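Local structure of LYND (4V1T) at residues D299-I304 with I359-G364. The protein probably acts as a cyanobactin heterocyclase, using ATP and magnesium to cyclise cysteine residues of precursor peptides into thiazolines. Numbering follows the deposited sequence.
Sequences DLKSHI and ISPVTG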
loop_
_atom_site.group_PDB
_atom_site.type_symbol
_atom_site.label_atom_id
_atom_site.label_comp_id
_atom_site.label_asym_id
_atom_site.label_seq_id
_atom_site.Cartn_x
_atom_site.Cartn_y
_atom_site.Cartn_z
ATOM N N ASP B 299 -9.924 6.449 -11.349
ATOM C CA ASP B 299 -8.655 5.988 -10.803
ATOM C C ASP B 299 -7.488 6.738 -11.435
ATOM O O ASP B 299 -7.516 7.051 -12.622
ATOM C CB ASP B 299 -8.496 4.476 -11.031
ATOM C CG ASP B 299 -7.432 3.849 -10.134
ATOM O OD1 ASP B 299 -7.142 4.398 -9.045
ATOM O OD2 ASP B 299 -6.892 2.795 -10.522
ATOM N N LEU B 300 -6.464 7.009 -10.630
ATOM C CA LEU B 300 -5.289 7.744 -11.064
ATOM C C LEU B 300 -4.051 6.978 -10.631
ATOM O O LEU B 300 -3.861 6.733 -9.451
ATOM C CB LEU B 300 -5.301 9.149 -10.475
ATOM C CG LEU B 300 -4.260 10.202 -10.898
ATOM C CD1 LEU B 300 -4.849 11.614 -10.868
ATOM C CD2 LEU B 300 -3.007 10.126 -10.040
ATOM N N LYS B 301 -3.227 6.595 -11.603
ATOM C CA LYS B 301 -1.994 5.857 -11.345
ATOM C C LYS B 301 -0.777 6.614 -11.880
ATOM O O LYS B 301 -0.840 7.207 -12.957
ATOM C CB LYS B 301 -2.051 4.481 -12.017
ATOM C CG LYS B 301 -2.795 3.403 -11.244
ATOM C CD LYS B 301 -3.146 2.231 -12.165
ATOM C CE LYS B 301 -3.062 0.883 -11.459
ATOM N NZ LYS B 301 -1.708 0.263 -11.583
ATOM N N SER B 302 0.321 6.570 -11.123
ATOM C CA SER B 302 1.617 7.066 -11.578
ATOM C C SER B 302 2.494 5.893 -11.953
ATOM O O SER B 302 2.621 4.942 -11.196
ATOM C CB SER B 302 2.307 7.903 -10.498
ATOM O OG SER B 302 1.492 8.991 -10.130
ATOM N N HIS B 303 3.095 5.973 -13.130
ATOM C CA HIS B 303 3.911 4.882 -13.665
ATOM C C HIS B 303 5.337 5.376 -13.927
ATOM O O HIS B 303 5.542 6.295 -14.715
ATOM C CB HIS B 303 3.289 4.332 -14.955
ATOM C CG HIS B 303 1.808 4.157 -14.881
ATOM N ND1 HIS B 303 1.222 2.967 -14.514
ATOM C CD2 HIS B 303 0.790 5.023 -15.106
ATOM C CE1 HIS B 303 -0.091 3.100 -14.536
ATOM N NE2 HIS B 303 -0.379 4.339 -14.885
ATOM N N ILE B 304 6.313 4.751 -13.270
ATOM C CA ILE B 304 7.708 5.162 -13.383
ATOM C C ILE B 304 8.359 4.594 -14.642
ATOM O O ILE B 304 8.400 3.389 -14.826
ATOM C CB ILE B 304 8.543 4.703 -12.174
ATOM C CG1 ILE B 304 7.923 5.181 -10.853
ATOM C CG2 ILE B 304 9.986 5.207 -12.294
ATOM C CD1 ILE B 304 8.266 6.605 -10.479
ATOM N N ILE B 359 5.725 -2.681 -10.695
ATOM C CA ILE B 359 4.305 -3.037 -10.821
ATOM C C ILE B 359 3.562 -1.944 -11.577
ATOM O O ILE B 359 3.286 -0.875 -11.034
ATOM C CB ILE B 359 3.630 -3.261 -9.447
ATOM C CG1 ILE B 359 4.385 -4.307 -8.621
ATOM C CG2 ILE B 359 2.188 -3.724 -9.636
ATOM C CD1 ILE B 359 4.079 -4.276 -7.143
ATOM N N SER B 360 3.248 -2.227 -12.832
ATOM C CA SER B 360 2.536 -1.292 -13.688
ATOM C C SER B 360 2.203 -1.939 -15.021
ATOM O O SER B 360 3.097 -2.441 -15.703
ATOM C CB SER B 360 3.378 -0.045 -13.943
ATOM O OG SER B 360 2.821 0.715 -15.004
ATOM N N PRO B 361 0.921 -1.908 -15.419
ATOM C CA PRO B 361 0.566 -2.481 -16.718
ATOM C C PRO B 361 0.940 -1.595 -17.901
ATOM O O PRO B 361 0.665 -1.955 -19.037
ATOM C CB PRO B 361 -0.951 -2.641 -16.619
ATOM C CG PRO B 361 -1.377 -1.564 -15.698
ATOM C CD PRO B 361 -0.257 -1.376 -14.710
ATOM N N VAL B 362 1.575 -0.452 -17.628
ATOM C CA VAL B 362 1.960 0.501 -18.669
ATOM C C VAL B 362 3.473 0.527 -18.842
ATOM O O VAL B 362 3.987 0.272 -19.933
ATOM C CB VAL B 362 1.461 1.923 -18.327
ATOM C CG1 VAL B 362 1.900 2.931 -19.385
ATOM C CG2 VAL B 362 -0.055 1.924 -18.172
ATOM N N THR B 363 4.174 0.821 -17.757
ATOM C CA THR B 363 5.624 0.992 -17.775
ATOM C C THR B 363 6.359 -0.128 -17.043
ATOM O O THR B 363 7.591 -0.182 -17.046
ATOM C CB THR B 363 6.014 2.330 -17.110
ATOM O OG1 THR B 363 7.340 2.684 -17.488
ATOM C CG2 THR B 363 5.925 2.217 -15.599
ATOM N N GLY B 364 5.595 -1.004 -16.397
ATOM C CA GLY B 364 6.164 -2.027 -15.540
ATOM C C GLY B 364 6.360 -3.367 -16.220
ATOM O O GLY B 364 6.209 -3.492 -17.428
#
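The imidazole of His303 has Val362 CG2 over one face and Ser360 at its edge. Val362 CG2 makes a CH-pi contact, 4.0 Å from the centroid of the His303 ring. The ring atom nearest Val362 CG2 is His303 CE1, at 3.8 Å. The valine side chain crosses the imidazole at about a right angle. At the edge, His303 ND1 and Ser360 OG share a hydrogen bond of 2.8 Å, somewhat bent at 143°; either could be the donor. Ser360 OG stands anti to its own backbone N (chi1 167°). There it also accepts from Val362 N, at 3.1 Å, and from Thr363 N, also at 3.1 Å, forming an ST turn and an ST motif. One hydroxyl thus holds the bend of loop 359-364 and meets the ring. An alanine here would probably loosen both the turn and the hold on His303, since all three bonds of the hydroxyl would be lost.

Within this chain, strand 299-304 is an outermost strand of a mixed sheet, pairing antiparallel with 289-294. His303 NE2 bonds to Thr292 OG1 on that neighbour, so both ring nitrogens are engaged. The loop packs against this strand. Thr363 OG1 donates to Ile304 O at 3.0 Å, although the position of that oxygen is less certain. Thr363 CG2 lies 3.4 Å from His303 CB. Lys301 NZ meets Pro361 CD tip to tip at 3.8 Å.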